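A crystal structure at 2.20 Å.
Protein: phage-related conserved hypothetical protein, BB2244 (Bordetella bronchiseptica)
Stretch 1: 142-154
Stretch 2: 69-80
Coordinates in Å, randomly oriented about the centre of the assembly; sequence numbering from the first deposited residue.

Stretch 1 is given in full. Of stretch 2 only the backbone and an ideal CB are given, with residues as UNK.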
# COMPACT_ATOMS: atom_id res chain seq x y z
N ASP A 142 5.12 -2.99 -16.08
CA ASP A 142 6.34 -3.61 -15.57
C ASP A 142 6.86 -2.92 -14.30
O ASP A 142 6.24 -1.98 -13.80
CB ASP A 142 7.43 -3.61 -16.67
CG ASP A 142 7.57 -2.27 -17.37
OD1 ASP A 142 7.25 -1.22 -16.76
OD2 ASP A 142 8.02 -2.25 -18.54
N GLU A 143 7.99 -3.39 -13.78
CA GLU A 143 8.57 -2.82 -12.57
C GLU A 143 8.94 -1.36 -12.77
O GLU A 143 8.95 -0.58 -11.81
CB GLU A 143 9.82 -3.58 -12.13
CG GLU A 143 9.64 -5.08 -12.12
CD GLU A 143 9.75 -5.65 -13.51
OE1 GLU A 143 9.30 -6.80 -13.72
OE2 GLU A 143 10.30 -4.95 -14.39
N ALA A 144 9.26 -1.00 -14.01
CA ALA A 144 9.62 0.38 -14.33
C ALA A 144 8.42 1.29 -14.07
O ALA A 144 8.57 2.50 -13.93
CB ALA A 144 10.06 0.49 -15.78
N HIS A 145 7.23 0.70 -14.01
CA HIS A 145 6.03 1.48 -13.74
C HIS A 145 5.26 0.93 -12.55
O HIS A 145 4.05 1.08 -12.46
CB HIS A 145 5.14 1.54 -14.99
CG HIS A 145 5.82 2.16 -16.17
ND1 HIS A 145 6.65 1.44 -17.01
CD2 HIS A 145 5.87 3.44 -16.61
CE1 HIS A 145 7.18 2.26 -17.91
NE2 HIS A 145 6.72 3.48 -17.68
N GLY A 146 5.98 0.31 -11.62
CA GLY A 146 5.35 -0.25 -10.43
C GLY A 146 5.10 0.80 -9.36
O GLY A 146 5.55 1.93 -9.49
N PHE A 147 4.38 0.43 -8.30
CA PHE A 147 4.10 1.39 -7.23
C PHE A 147 4.64 0.95 -5.88
O PHE A 147 5.09 -0.18 -5.73
CB PHE A 147 2.59 1.65 -7.11
CG PHE A 147 1.80 0.47 -6.60
CD1 PHE A 147 1.12 -0.37 -7.48
CD2 PHE A 147 1.70 0.22 -5.23
CE1 PHE A 147 0.36 -1.44 -7.01
CE2 PHE A 147 0.94 -0.86 -4.75
CZ PHE A 147 0.27 -1.69 -5.64
N ALA A 148 4.63 1.86 -4.91
CA ALA A 148 5.06 1.55 -3.56
C ALA A 148 3.96 2.03 -2.59
O ALA A 148 3.28 3.02 -2.87
CB ALA A 148 6.38 2.25 -3.26
N ILE A 149 3.77 1.31 -1.48
CA ILE A 149 2.77 1.72 -0.50
C ILE A 149 3.43 2.76 0.41
O ILE A 149 4.54 2.54 0.87
CB ILE A 149 2.31 0.53 0.40
CG1 ILE A 149 1.73 -0.60 -0.45
CG2 ILE A 149 1.23 0.99 1.39
CD1 ILE A 149 0.73 -0.10 -1.46
N VAL A 150 2.76 3.89 0.65
CA VAL A 150 3.34 4.91 1.54
C VAL A 150 3.31 4.35 2.96
O VAL A 150 2.25 3.96 3.44
CB VAL A 150 2.53 6.22 1.53
CG1 VAL A 150 3.15 7.21 2.52
CG2 VAL A 150 2.50 6.81 0.14
N THR A 151 4.47 4.31 3.60
CA THR A 151 4.62 3.78 4.95
C THR A 151 5.13 4.83 5.96
O THR A 151 5.82 5.78 5.60
CB THR A 151 5.62 2.60 4.96
OG1 THR A 151 6.83 3.00 4.30
CG2 THR A 151 5.03 1.40 4.22
N ASN A 152 4.79 4.62 7.23
CA ASN A 152 5.19 5.52 8.30
C ASN A 152 6.31 4.87 9.08
O ASN A 152 6.11 4.36 10.19
CB ASN A 152 4.01 5.78 9.22
CG ASN A 152 4.25 6.92 10.18
OD1 ASN A 152 3.38 7.28 10.96
ND2 ASN A 152 5.46 7.50 10.13
N ASP A 153 7.50 4.88 8.49
CA ASP A 153 8.68 4.26 9.09
C ASP A 153 8.95 4.69 10.54
O ASP A 153 9.32 3.86 11.37
CB ASP A 153 9.90 4.55 8.21
CG ASP A 153 9.79 3.91 6.84
OD1 ASP A 153 8.67 3.89 6.27
OD2 ASP A 153 10.81 3.42 6.31
N ALA A 154 8.75 5.97 10.83
CA ALA A 154 8.99 6.50 12.17
C ALA A 154 8.35 5.67 13.28
O ALA A 154 8.91 5.54 14.37
CB ALA A 154 8.50 7.94 12.25
N UNK A 69 17.12 -1.35 -7.51
CA UNK A 69 16.27 -1.31 -6.33
C UNK A 69 14.85 -1.70 -6.69
O UNK A 69 14.34 -1.36 -7.76
CB UNK A 69 16.30 0.08 -5.69
N UNK A 70 14.20 -2.43 -5.79
CA UNK A 70 12.82 -2.84 -6.00
C UNK A 70 12.05 -2.31 -4.81
O UNK A 70 11.71 -3.05 -3.89
CB UNK A 70 12.68 -4.36 -6.15
N UNK A 71 11.79 -1.01 -4.84
CA UNK A 71 11.08 -0.33 -3.76
C UNK A 71 9.61 -0.69 -3.66
O UNK A 71 8.83 -0.48 -4.60
CB UNK A 71 11.21 1.18 -3.94
N UNK A 72 9.23 -1.21 -2.49
CA UNK A 72 7.86 -1.62 -2.22
C UNK A 72 7.12 -0.67 -1.29
O UNK A 72 5.89 -0.64 -1.27
CB UNK A 72 7.85 -3.03 -1.62
N UNK A 73 7.88 0.09 -0.51
CA UNK A 73 7.31 1.05 0.43
C UNK A 73 7.94 2.42 0.16
O UNK A 73 9.10 2.50 -0.25
CB UNK A 73 7.54 0.61 1.88
N UNK A 74 7.18 3.48 0.39
CA UNK A 74 7.68 4.83 0.18
C UNK A 74 7.71 5.56 1.52
O UNK A 74 6.66 5.92 2.07
CB UNK A 74 6.82 5.58 -0.84
N UNK A 75 8.91 5.78 2.05
CA UNK A 75 9.10 6.44 3.33
C UNK A 75 8.42 7.81 3.40
O UNK A 75 8.75 8.73 2.65
CB UNK A 75 10.60 6.59 3.61
N UNK A 76 7.47 7.92 4.32
CA UNK A 76 6.71 9.13 4.53
C UNK A 76 7.59 10.38 4.58
O UNK A 76 7.29 11.39 3.94
CB UNK A 76 5.90 9.01 5.82
N UNK A 77 8.68 10.32 5.33
CA UNK A 77 9.54 11.48 5.45
C UNK A 77 10.25 11.87 4.16
O UNK A 77 10.45 13.06 3.91
CB UNK A 77 10.58 11.22 6.54
N UNK A 78 10.64 10.90 3.35
CA UNK A 78 11.30 11.23 2.10
C UNK A 78 10.29 11.96 1.22
O UNK A 78 10.65 12.86 0.46
CB UNK A 78 11.85 9.98 1.41
N UNK A 79 9.02 11.60 1.33
CA UNK A 79 7.98 12.27 0.55
C UNK A 79 7.77 13.69 1.09
O UNK A 79 7.55 14.62 0.33
CB UNK A 79 6.67 11.48 0.59
N UNK A 80 7.86 13.83 2.41
CA UNK A 80 7.69 15.14 3.05
C UNK A 80 8.84 16.09 2.69
O UNK A 80 8.61 17.26 2.38
CB UNK A 80 7.60 14.98 4.57

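Positions 73 to 75 form a strand that pairs in parallel register with Ile149, Val150 and Thr151, and the chain then enters a helix. Backbone pairing sets the register. Ile149 N donates to O of position 72 (2.9 Å), and Ile149 O accepts from N of position 74 (2.8 Å). Thr151 N donates to O of 74 (3.1 Å), and Thr151 O accepts from N of 76 (3.0 Å).

Position 69 has its CB out of reach of stretch 1. It is Phe69, without contact here.

Position 70 points sideways, with nothing of stretch 1 near its CB. Only a long side chain could reach across. Phe70 (t) does so: its CE2 lies 4.2 Å from CG of Glu143.

Position 71 also points sideways. Its ideal CB is 5.0 Å from Ala148 CB, so many residues fit. It is Met71, a selenomethionine, and its end leads away.

Position 72 points away, so stretch 1 sets no demand on its side chain. The backbone does the work: O of 72 also lies 3.3 Å from Ala148 CA, a CA-H...O contact. The residue is Ile72.

Position 73 shares a sheet face with Ile149 and Thr151. Its ideal CB is 3.5 Å from Thr151 OG1. A small or polar side chain would suit, as would a larger one directed away from that hydroxyl. Asn73 (m) is found, with CB 3.4 Å from Thr151 OG1.

Position 74 lies on the same face as Val150, with its CB 4.1 Å from Ala148 CB. The surroundings are apolar and close, so a small apolar residue is a natural choice, though others are possible. It is Ala74, which packs against Ala148.

Position 75 returns to the Thr151 face and is the N-cap of the helix. Its ideal CB is 4.2 Å from Asp153 OD2. That carboxylate favours a basic or hydrogen-bond-donating side chain. Lys75 meets the charge: NZ forms a salt bridge with Asp153 OD2 at 2.8 Å. Asp153 OD1 accepts from Thr151 OG1 (2.8 Å).

Position 76 begins the helix and points toward stretch 1. Its ideal CB is a tight 3.2 Å from Thr151 O and 4.7 Å from Val150 CG1. An apolar chain could extend past the carbonyl toward the valine. Leu76 does this, with CD2 4.4 Å from Val150 CG1.

Positions 77 and 78 have no partner in stretch 1. They are Glu77 and Thr78.

Position 79 points toward stretch 1, but its CB is distant. A longer apolar chain could reach Val150. Ile79 does: CD1 lies 3.9 Å from Val150 CG1.

Position 80 is out of reach. It is Glu80.

Stretch 2 69-80: FFMINAKLETIE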
# COMPACT_ATOMS: atom_id res chain seq x y z
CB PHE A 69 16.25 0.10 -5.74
CG PHE A 69 17.27 0.32 -4.65
CD1 PHE A 69 17.60 -0.70 -3.77
CD2 PHE A 69 17.83 1.58 -4.47
CE1 PHE A 69 18.47 -0.47 -2.70
CE2 PHE A 69 18.69 1.83 -3.40
CZ PHE A 69 19.02 0.80 -2.52
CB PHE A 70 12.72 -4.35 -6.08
CG PHE A 70 11.34 -4.84 -6.38
CD1 PHE A 70 10.62 -5.56 -5.43
CD2 PHE A 70 10.77 -4.61 -7.63
CE1 PHE A 70 9.34 -6.04 -5.72
CE2 PHE A 70 9.50 -5.08 -7.93
CZ PHE A 70 8.78 -5.81 -6.98
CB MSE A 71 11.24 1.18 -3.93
CG MSE A 71 12.66 1.67 -3.75
SE MSE A 71 12.95 3.39 -4.59
CE MSE A 71 14.55 2.97 -5.60
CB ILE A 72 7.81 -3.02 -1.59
CG1 ILE A 72 8.57 -3.02 -0.26
CG2 ILE A 72 8.42 -4.03 -2.55
CD1 ILE A 72 8.47 -4.32 0.51
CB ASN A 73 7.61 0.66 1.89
CG ASN A 73 7.03 -0.70 2.26
OD1 ASN A 73 5.93 -1.06 1.84
ND2 ASN A 73 7.76 -1.45 3.08
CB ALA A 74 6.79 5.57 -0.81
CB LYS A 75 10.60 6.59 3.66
CG LYS A 75 10.90 7.19 5.03
CD LYS A 75 12.39 7.29 5.27
CE LYS A 75 13.02 5.93 5.51
NZ LYS A 75 12.70 5.41 6.87
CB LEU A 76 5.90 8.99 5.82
CG LEU A 76 5.02 10.15 6.27
CD1 LEU A 76 5.90 11.26 6.80
CD2 LEU A 76 4.16 10.63 5.10
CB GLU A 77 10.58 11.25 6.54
CG GLU A 77 11.33 12.50 6.88
CD GLU A 77 12.06 12.38 8.18
OE1 GLU A 77 12.97 11.52 8.27
OE2 GLU A 77 11.72 13.15 9.11
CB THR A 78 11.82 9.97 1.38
OG1 THR A 78 12.87 9.38 2.16
CG2 THR A 78 12.37 10.32 0.00
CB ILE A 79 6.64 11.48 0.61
CG1 ILE A 79 6.87 10.05 0.13
CG2 ILE A 79 5.60 12.17 -0.26
CD1 ILE A 79 5.64 9.17 0.23
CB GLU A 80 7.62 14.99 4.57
CG GLU A 80 6.40 14.24 5.10
CD GLU A 80 5.10 14.82 4.56
OE1 GLU A 80 4.96 16.06 4.56
OE2 GLU A 80 4.22 14.03 4.16
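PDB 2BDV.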